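Local coordinates for protein NADP-dependent 2-hydroxyacid dehydrogenase (Rhizobium etli, PDB 4XCV) that probably catalyses the NADPH-dependent reduction of 2-oxo acids to 2-hydroxyacids, holding the cofactor in the cleft between two domains, at residues D20-T25 / S288-L293; L112-G117 / N277-P282; E298-R303 / E308-V313. All coordinates share one frame; numbering follows the deposited sequence. Where two conformers were deposited one is given.

Contact 1 of 3, residues D20-T25 / S288-L293; sequences DRVLKT and SEENAL
The E290 carboxylate lies flat under V22: methyl CG2 sits above one face at 3.7 Å from CD, with both carboxylate oxygens only slightly farther away. The N291 amide is met at its oxygen end instead, where V22 CG1 comes from one side of the plane to 3.5 Å from OD1. With CG1 anti to the backbone N (chi1 -178°), the valine straddles the two groups, one methyl for each. At the other end of the amide, N291 ND2 gives E289 OE2 a bond of 2.8 Å lying close to the amide plane and on the syn lone pair. The same OE2 takes N291 N from above the carboxylate plane at 2.9 Å, a capping bond ahead of helix 292-305. A water donates to N291 OD1 (3.0 Å) and to V22 O (2.9 Å) and accepts from T25 OG1; R295 adds a weak bond to OD1. V22 also packs on F294, so helix 16-23 rests on helix 292-305, both parts of the domain built on the five-stranded parallel sheet. The polar link between the segments thus runs through water, while R21 NH1, 4.7 Å from E290 OE2, could still favour the carboxylate by its charge.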
loop_
_atom_site.group_PDB
_atom_site.type_symbol
_atom_site.label_atom_id
_atom_site.label_comp_id
_atom_site.label_asym_id
_atom_site.label_seq_id
_atom_site.Cartn_x
_atom_site.Cartn_y
_atom_site.Cartn_z
ATOM N N ASP A 20 -11.149 33.596 2.059
ATOM C CA ASP A 20 -11.483 34.650 3.001
ATOM C C ASP A 20 -11.237 34.213 4.438
ATOM O O ASP A 20 -10.717 34.962 5.240
ATOM C CB ASP A 20 -12.952 35.051 2.890
ATOM C CG ASP A 20 -13.232 35.936 1.714
ATOM O OD1 ASP A 20 -12.277 36.562 1.212
ATOM O OD2 ASP A 20 -14.426 36.017 1.301
ATOM N N ARG A 21 -11.662 32.998 4.792
ATOM C CA ARG A 21 -11.499 32.499 6.139
ATOM C C ARG A 21 -10.060 32.300 6.537
ATOM O O ARG A 21 -9.644 32.752 7.610
ATOM C CB ARG A 21 -12.260 31.167 6.325
ATOM C CG ARG A 21 -12.256 30.659 7.770
ATOM C CD ARG A 21 -13.060 29.387 7.959
ATOM N NE ARG A 21 -14.427 29.646 7.570
ATOM C CZ ARG A 21 -14.988 29.136 6.486
ATOM N NH1 ARG A 21 -14.287 28.329 5.708
ATOM N NH2 ARG A 21 -16.238 29.447 6.187
ATOM N N VAL A 22 -9.256 31.647 5.702
ATOM C CA VAL A 22 -7.830 31.475 6.011
ATOM C C VAL A 22 -7.150 32.798 6.166
ATOM O O VAL A 22 -6.320 32.988 7.038
ATOM C CB VAL A 22 -7.055 30.665 4.923
ATOM C CG1 VAL A 22 -5.590 30.469 5.323
ATOM C CG2 VAL A 22 -7.710 29.332 4.686
ATOM N N LEU A 23 -7.501 33.750 5.309
ATOM C CA LEU A 23 -6.811 35.012 5.380
ATOM C C LEU A 23 -7.053 35.769 6.668
ATOM O O LEU A 23 -6.311 36.690 6.989
ATOM C CB LEU A 23 -7.121 35.888 4.175
ATOM C CG LEU A 23 -6.524 35.396 2.866
ATOM C CD1 LEU A 23 -7.016 36.313 1.772
ATOM C CD2 LEU A 23 -5.004 35.327 2.931
ATOM N N LYS A 24 -8.096 35.440 7.441
ATOM C CA LYS A 24 -8.346 36.052 8.760
ATOM C C LYS A 24 -7.175 35.875 9.686
ATOM O O LYS A 24 -6.971 36.696 10.557
ATOM C CB LYS A 24 -9.542 35.423 9.491
ATOM C CG LYS A 24 -10.900 35.662 8.872
ATOM C CD LYS A 24 -11.971 34.947 9.679
ATOM C CE LYS A 24 -13.301 35.072 8.980
ATOM N NZ LYS A 24 -13.847 36.446 9.143
ATOM N N THR A 25 -6.440 34.774 9.538
ATOM C CA THR A 25 -5.349 34.463 10.477
ATOM C C THR A 25 -3.964 34.422 9.820
ATOM O O THR A 25 -2.965 34.149 10.502
ATOM C CB THR A 25 -5.590 33.140 11.215
ATOM O OG1 THR A 25 -5.767 32.041 10.325
ATOM C CG2 THR A 25 -6.828 33.293 12.140
ATOM N N SER A 288 -3.623 19.788 -0.633
ATOM C CA SER A 288 -3.192 20.458 0.608
ATOM C C SER A 288 -4.340 20.869 1.535
ATOM O O SER A 288 -5.351 21.364 1.062
ATOM C CB SER A 288 -2.377 21.708 0.257
ATOM O OG SER A 288 -1.078 21.335 -0.190
ATOM N N GLU A 289 -4.145 20.713 2.841
ATOM C CA GLU A 289 -5.033 21.359 3.829
ATOM C C GLU A 289 -4.948 22.890 3.602
ATOM O O GLU A 289 -3.867 23.418 3.347
ATOM C CB GLU A 289 -4.578 20.924 5.227
ATOM C CG GLU A 289 -5.347 21.466 6.409
ATOM C CD GLU A 289 -4.761 22.765 6.914
ATOM O OE1 GLU A 289 -3.569 22.778 7.363
ATOM O OE2 GLU A 289 -5.509 23.757 6.854
ATOM N N GLU A 290 -6.093 23.579 3.664
ATOM C CA GLU A 290 -6.198 24.985 3.197
ATOM C C GLU A 290 -5.201 26.047 3.755
ATOM O O GLU A 290 -4.925 27.012 3.075
ATOM C CB GLU A 290 -7.645 25.490 3.369
ATOM C CG GLU A 290 -8.135 25.558 4.813
ATOM C CD GLU A 290 -9.550 26.119 4.925
ATOM O OE1 GLU A 290 -10.228 26.278 3.888
ATOM O OE2 GLU A 290 -9.977 26.429 6.049
ATOM N N ASN A 291 -4.687 25.845 4.964
ATOM C CA ASN A 291 -3.714 26.720 5.613
ATOM C C ASN A 291 -2.286 26.463 5.221
ATOM O O ASN A 291 -1.423 27.310 5.461
ATOM C CB ASN A 291 -3.766 26.550 7.115
ATOM C CG ASN A 291 -5.026 27.106 7.703
ATOM O OD1 ASN A 291 -5.097 28.280 7.955
ATOM N ND2 ASN A 291 -6.013 26.264 7.945
ATOM N N ALA A 292 -2.008 25.270 4.691
ATOM C CA ALA A 292 -0.667 24.888 4.404
ATOM C C ALA A 292 0.017 25.816 3.404
ATOM O O ALA A 292 1.196 26.159 3.554
ATOM C CB ALA A 292 -0.612 23.450 3.855
ATOM N N LEU A 293 -0.706 26.274 2.383
ATOM C CA LEU A 293 -0.144 27.233 1.406
ATOM C C LEU A 293 0.350 28.514 2.110
ATOM O O LEU A 293 1.403 29.029 1.836
ATOM C CB LEU A 293 -1.206 27.607 0.323
ATOM C CG LEU A 293 -0.868 28.700 -0.669
ATOM C CD1 LEU A 293 0.378 28.346 -1.474
ATOM C CD2 LEU A 293 -2.094 28.907 -1.557
HETATM O O HOH W 1 -4.271 31.145 8.065
#

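Contact 2 of 3, residues L112-G117 / N277-P282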
loop_
_atom_site.group_PDB
_atom_site.type_symbol
_atom_site.label_atom_id
_atom_site.label_comp_id
_atom_site.label_asym_id
_atom_site.label_seq_id
_atom_site.Cartn_x
_atom_site.Cartn_y
_atom_site.Cartn_z
ATOM N N LEU A 112 0.605 -1.454 -5.191
ATOM C CA LEU A 112 0.194 -2.697 -4.531
ATOM C C LEU A 112 -1.127 -3.239 -5.079
ATOM O O LEU A 112 -1.261 -4.456 -5.284
ATOM C CB LEU A 112 0.146 -2.530 -3.011
ATOM C CG LEU A 112 1.460 -2.294 -2.308
ATOM C CD1 LEU A 112 1.227 -1.885 -0.851
ATOM C CD2 LEU A 112 2.337 -3.543 -2.342
ATOM N N MET A 113 -2.091 -2.364 -5.356
ATOM C CA MET A 113 -3.369 -2.840 -5.876
ATOM C C MET A 113 -3.186 -3.490 -7.241
ATOM O O MET A 113 -3.865 -4.474 -7.571
ATOM C CB MET A 113 -4.413 -1.707 -5.914
ATOM C CG MET A 113 -4.908 -1.334 -4.535
ATOM S SD MET A 113 -6.314 -0.223 -4.483
ATOM C CE MET A 113 -5.709 1.127 -5.488
ATOM N N HIS A 114 -2.294 -2.978 -8.055
ATOM C CA HIS A 114 -1.985 -3.620 -9.338
ATOM C C HIS A 114 -1.179 -4.893 -9.142
ATOM O O HIS A 114 -1.478 -5.918 -9.795
ATOM C CB HIS A 114 -1.268 -2.660 -10.265
ATOM C CG HIS A 114 -2.207 -1.677 -10.857
ATOM N ND1 HIS A 114 -3.123 -2.025 -11.825
ATOM C CD2 HIS A 114 -2.425 -0.387 -10.554
ATOM C CE1 HIS A 114 -3.842 -0.949 -12.116
ATOM N NE2 HIS A 114 -3.435 0.054 -11.368
ATOM N N LEU A 115 -0.223 -4.892 -8.241
ATOM C CA LEU A 115 0.564 -6.088 -7.976
ATOM C C LEU A 115 -0.326 -7.231 -7.501
ATOM O O LEU A 115 -0.148 -8.393 -7.943
ATOM C CB LEU A 115 1.602 -5.798 -6.885
ATOM C CG LEU A 115 2.510 -6.958 -6.508
ATOM C CD1 LEU A 115 3.524 -7.297 -7.569
ATOM C CD2 LEU A 115 3.219 -6.675 -5.185
ATOM N N ARG A 116 -1.280 -6.919 -6.614
ATOM C CA ARG A 116 -2.013 -7.930 -5.885
ATOM C C ARG A 116 -3.325 -8.316 -6.542
ATOM O O ARG A 116 -3.927 -9.321 -6.115
ATOM C CB ARG A 116 -2.197 -7.501 -4.426
ATOM C CG ARG A 116 -0.867 -7.316 -3.712
ATOM C CD ARG A 116 0.015 -8.548 -3.755
ATOM N NE ARG A 116 -0.636 -9.671 -3.082
ATOM C CZ ARG A 116 -0.370 -10.169 -1.885
ATOM N NH1 ARG A 116 0.733 -9.861 -1.234
ATOM N NH2 ARG A 116 -1.184 -11.047 -1.362
ATOM N N GLY A 117 -3.757 -7.611 -7.568
ATOM C CA GLY A 117 -4.988 -7.928 -8.221
ATOM C C GLY A 117 -6.228 -7.448 -7.539
ATOM O O GLY A 117 -7.256 -8.140 -7.522
ATOM N N ASN A 277 -9.652 -2.834 -14.739
ATOM C CA ASN A 277 -8.286 -2.661 -14.191
ATOM C C ASN A 277 -7.818 -1.198 -14.194
ATOM O O ASN A 277 -6.608 -0.952 -14.202
ATOM C CB ASN A 277 -7.227 -3.505 -14.952
ATOM C CG ASN A 277 -7.495 -4.987 -14.907
ATOM O OD1 ASN A 277 -7.573 -5.667 -15.928
ATOM N ND2 ASN A 277 -7.589 -5.493 -13.720
ATOM N N VAL A 278 -8.746 -0.258 -14.217
ATOM C CA VAL A 278 -8.416 1.161 -14.165
ATOM C C VAL A 278 -8.997 1.724 -12.885
ATOM O O VAL A 278 -10.185 1.534 -12.600
ATOM C CB VAL A 278 -8.922 1.910 -15.381
ATOM C CG1 VAL A 278 -8.732 3.401 -15.187
ATOM C CG2 VAL A 278 -8.168 1.417 -16.599
ATOM N N PHE A 279 -8.163 2.397 -12.091
ATOM C CA PHE A 279 -8.522 3.042 -10.849
ATOM C C PHE A 279 -8.433 4.530 -11.048
ATOM O O PHE A 279 -7.431 5.057 -11.524
ATOM C CB PHE A 279 -7.557 2.622 -9.722
ATOM C CG PHE A 279 -7.583 1.169 -9.404
ATOM C CD1 PHE A 279 -6.806 0.296 -10.111
ATOM C CD2 PHE A 279 -8.348 0.664 -8.370
ATOM C CE1 PHE A 279 -6.824 -1.055 -9.815
ATOM C CE2 PHE A 279 -8.338 -0.698 -8.042
ATOM C CZ PHE A 279 -7.570 -1.549 -8.774
ATOM N N ILE A 280 -9.533 5.214 -10.686
ATOM C CA ILE A 280 -9.620 6.681 -10.822
ATOM C C ILE A 280 -9.750 7.270 -9.451
ATOM O O ILE A 280 -10.590 6.872 -8.659
ATOM C CB ILE A 280 -10.842 7.084 -11.622
ATOM C CG1 ILE A 280 -10.541 6.840 -13.084
ATOM C CG2 ILE A 280 -11.215 8.544 -11.379
ATOM C CD1 ILE A 280 -11.763 6.993 -13.939
ATOM N N THR A 281 -8.918 8.264 -9.161
ATOM C CA THR A 281 -9.154 9.141 -8.019
ATOM C C THR A 281 -9.301 10.548 -8.568
ATOM O O THR A 281 -8.642 10.957 -9.553
ATOM C CB THR A 281 -8.096 9.042 -6.894
ATOM O OG1 THR A 281 -6.799 9.244 -7.451
ATOM C CG2 THR A 281 -8.129 7.745 -6.208
ATOM N N PRO A 282 -10.185 11.361 -7.957
ATOM C CA PRO A 282 -10.592 12.638 -8.567
ATOM C C PRO A 282 -9.644 13.769 -8.140
ATOM O O PRO A 282 -10.050 14.742 -7.525
ATOM C CB PRO A 282 -12.018 12.845 -8.002
ATOM C CG PRO A 282 -11.890 12.222 -6.617
ATOM C CD PRO A 282 -11.073 10.988 -6.833
#
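Segments 112-117 and 277-282 keep their backbones well apart, M113 CA lying 9.3 Å from F279 CA and H114 CA 8.0 Å from N277 CA, so side chains span the gap. From M113, bent at chi3 (-54°), the methyl CE rests over one face of the F279 ring, 3.9 Å from CD2 and displaced toward the rim, a CH-pi contact. SD stands obliquely beside it, 4.1 Å from CE2, making a Met-aromatic pair. H114 meets F279 in an offset edge-to-face stack: the phenyl edge points at the imidazole face, planes at 84°, with H114 NE2 3.6 Å from F279 CD1. The imidazole edge at CE1 meets N277 O, 3.5 Å away in the ring plane, while NE2 is hydrogen-bonded to S257 OG, which would hold the ring's rotation. With F279 reduced to an alanine, the M113 methyl and the H114 face would probably lose their aromatic partner and a gap would open between helix and strand. M113 also packs on M113 of the second subunit, and V278 and I280 bond through their backbones to Q125 of that subunit. The strand is the last of the parallel Rossmann-type sheet, here covered by a helix at the dimer interface, as in D-2-hydroxyacid dehydrogenases.

Contact 3 of 3, residues E298-R303 / E308-V313; sequences EMQIAR and EPLQFV
R303 and Q300, one turn apart on the C-terminal helix, grip the chain that follows it chiefly by hydrogen bonds. The R303 guanidinium takes P309 O side-on with two nitrogens, NE and NH2, each 2.9 Å from the oxygen and nearly in the guanidinium plane. A bend at chi3 (62°) turns the group toward that carbonyl. Q300 and Q311 pair through a backbone and a side-chain bond: Q311 N points almost straight at Q300 OE1 (2.9 Å) but from above the carbonyl plane, whereas Q300 NE2 reaches Q311 OE1 (3.0 Å) in the carbonyl plane, on a lone pair. The amides are turned 34° against each other. Backbone joins backbone where E308 N bonds R303 O (3.0 Å). Helix 292-305 packs beside the five-stranded parallel sheet, Q300 touching F71 of strand 69-72; the segment 308-313 runs back antiparallel along the helix, within the same domain. Stacking and charge act on the arginine's two faces. The Q311 amide lies flat over one, planes 4° apart, with NE2 3.5 Å from CZ and above the centre. Over the opposite face stands E308 OE1, 3.9 Å from NH1, a long salt bridge of charges alone, since no N-H is aimed at it; its stronger partner is R306. Apolar contact is slighter. L310 CD2 lies 3.7 Å from Q300 O and also touches Q300 CB, and its side chain packs on F304. Q300 NE2 approaches the F312 ring obliquely, near CE2; the F312 side chain also touches V95 and H296.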
loop_
_atom_site.group_PDB
_atom_site.type_symbol
_atom_site.label_atom_id
_atom_site.label_comp_id
_atom_site.label_asym_id
_atom_site.label_seq_id
_atom_site.Cartn_x
_atom_site.Cartn_y
_atom_site.Cartn_z
ATOM N N GLU A 298 4.389 32.309 4.302
ATOM C CA GLU A 298 4.881 33.032 5.481
ATOM C C GLU A 298 6.331 32.629 5.842
ATOM O O GLU A 298 7.140 33.496 6.166
ATOM C CB GLU A 298 3.945 32.776 6.661
ATOM C CG GLU A 298 2.581 33.438 6.529
ATOM C CD GLU A 298 1.578 32.816 7.490
ATOM O OE1 GLU A 298 1.958 31.901 8.297
ATOM O OE2 GLU A 298 0.392 33.229 7.475
ATOM N N MET A 299 6.611 31.352 5.783
ATOM C CA MET A 299 7.944 30.842 6.105
ATOM C C MET A 299 8.959 31.349 5.111
ATOM O O MET A 299 10.077 31.703 5.488
ATOM C CB MET A 299 7.962 29.322 6.111
ATOM C CG MET A 299 9.341 28.716 6.039
ATOM S SD MET A 299 9.209 26.975 6.399
ATOM C CE MET A 299 7.642 26.587 5.798
ATOM N N GLN A 300 8.608 31.342 3.816
ATOM C CA GLN A 300 9.559 31.845 2.817
ATOM C C GLN A 300 9.806 33.324 2.927
ATOM O O GLN A 300 10.916 33.808 2.712
ATOM C CB GLN A 300 9.132 31.423 1.399
ATOM C CG GLN A 300 9.135 29.909 1.217
ATOM C CD GLN A 300 10.502 29.287 1.390
ATOM O OE1 GLN A 300 11.512 29.858 0.995
ATOM N NE2 GLN A 300 10.550 28.150 2.031
ATOM N N ILE A 301 8.750 34.076 3.269
ATOM C CA ILE A 301 8.921 35.521 3.534
ATOM C C ILE A 301 9.875 35.702 4.702
ATOM O O ILE A 301 10.741 36.605 4.623
ATOM C CB ILE A 301 7.546 36.166 3.796
ATOM C CG1 ILE A 301 6.786 36.285 2.498
ATOM C CG2 ILE A 301 7.701 37.561 4.427
ATOM C CD1 ILE A 301 5.321 36.713 2.652
ATOM N N ALA A 302 9.713 34.901 5.768
ATOM C CA ALA A 302 10.605 35.050 6.937
ATOM C C ALA A 302 12.052 34.802 6.516
ATOM O O ALA A 302 12.935 35.564 6.898
ATOM C CB ALA A 302 10.199 34.106 8.049
ATOM N N ARG A 303 12.294 33.751 5.738
ATOM C CA ARG A 303 13.662 33.490 5.263
ATOM C C ARG A 303 14.160 34.668 4.456
ATOM O O ARG A 303 15.271 35.156 4.668
ATOM C CB ARG A 303 13.690 32.270 4.374
ATOM C CG ARG A 303 13.510 30.975 5.116
ATOM C CD ARG A 303 13.449 29.800 4.161
ATOM N NE ARG A 303 14.690 29.675 3.406
ATOM C CZ ARG A 303 15.754 29.026 3.827
ATOM N NH1 ARG A 303 15.785 28.397 5.010
ATOM N NH2 ARG A 303 16.884 29.057 3.091
ATOM N N GLU A 308 18.114 35.169 3.872
ATOM C CA GLU A 308 18.385 33.825 3.434
ATOM C C GLU A 308 17.777 33.520 2.085
ATOM O O GLU A 308 16.832 34.189 1.661
ATOM C CB GLU A 308 17.828 32.855 4.485
ATOM C CG GLU A 308 18.571 33.010 5.802
ATOM C CD GLU A 308 18.065 32.062 6.877
ATOM O OE1 GLU A 308 16.884 31.663 6.807
ATOM O OE2 GLU A 308 18.917 31.626 7.705
ATOM N N PRO A 309 18.254 32.464 1.408
ATOM C CA PRO A 309 17.713 32.104 0.109
ATOM C C PRO A 309 16.295 31.617 0.172
ATOM O O PRO A 309 15.951 30.823 1.051
ATOM C CB PRO A 309 18.608 30.934 -0.370
ATOM C CG PRO A 309 19.712 30.881 0.572
ATOM C CD PRO A 309 19.403 31.635 1.809
ATOM N N LEU A 310 15.491 32.018 -0.788
ATOM C CA LEU A 310 14.209 31.387 -1.019
ATOM C C LEU A 310 14.411 29.952 -1.425
ATOM O O LEU A 310 15.410 29.624 -2.111
ATOM C CB LEU A 310 13.456 32.086 -2.100
ATOM C CG LEU A 310 12.966 33.502 -1.806
ATOM C CD1 LEU A 310 12.675 34.245 -3.120
ATOM C CD2 LEU A 310 11.755 33.559 -0.874
ATOM N N GLN A 311 13.516 29.100 -0.995
ATOM C CA GLN A 311 13.516 27.690 -1.394
ATOM C C GLN A 311 12.459 27.443 -2.479
ATOM O O GLN A 311 11.506 28.190 -2.620
ATOM C CB GLN A 311 13.250 26.827 -0.163
ATOM C CG GLN A 311 14.329 26.961 0.887
ATOM C CD GLN A 311 14.002 26.345 2.202
ATOM O OE1 GLN A 311 12.877 26.408 2.687
ATOM N NE2 GLN A 311 15.031 25.763 2.827
ATOM N N PHE A 312 12.606 26.359 -3.220
ATOM C CA PHE A 312 11.601 25.917 -4.188
ATOM C C PHE A 312 11.405 26.932 -5.315
ATOM O O PHE A 312 10.289 27.077 -5.841
ATOM C CB PHE A 312 10.260 25.566 -3.506
ATOM C CG PHE A 312 10.412 24.767 -2.258
ATOM C CD1 PHE A 312 10.956 23.483 -2.296
ATOM C CD2 PHE A 312 10.088 25.315 -1.042
ATOM C CE1 PHE A 312 11.107 22.770 -1.123
ATOM C CE2 PHE A 312 10.221 24.597 0.125
ATOM C CZ PHE A 312 10.756 23.347 0.084
ATOM N N VAL A 313 12.469 27.614 -5.682
ATOM C CA VAL A 313 12.435 28.578 -6.763
ATOM C C VAL A 313 12.464 27.837 -8.077
ATOM O O VAL A 313 13.280 26.910 -8.258
ATOM C CB VAL A 313 13.585 29.579 -6.683
ATOM C CG1 VAL A 313 13.572 30.558 -7.851
ATOM C CG2 VAL A 313 13.576 30.325 -5.349
#

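Contacts 1 and 3 share helix 292-305, the first at its start and the second farther along; their centres are 18 Å apart and their nearest atoms about 5 Å. Contact 2 belongs to the other domain, with centres 32 Å from contact 1 and 38 Å from contact 3, the latter across the centre of the chain. Helix 292-305 is the next regular element after strand 278-280, so the chain crosses back to the five-stranded domain between segment 277-282 of contact 2 and segment 288-293 of contact 1. NADPH lies between the domains: the F312 side chain is about 7 Å from it, that of F279 about 14 Å. Contact 2 is nested within the long loop that contact 1 closes.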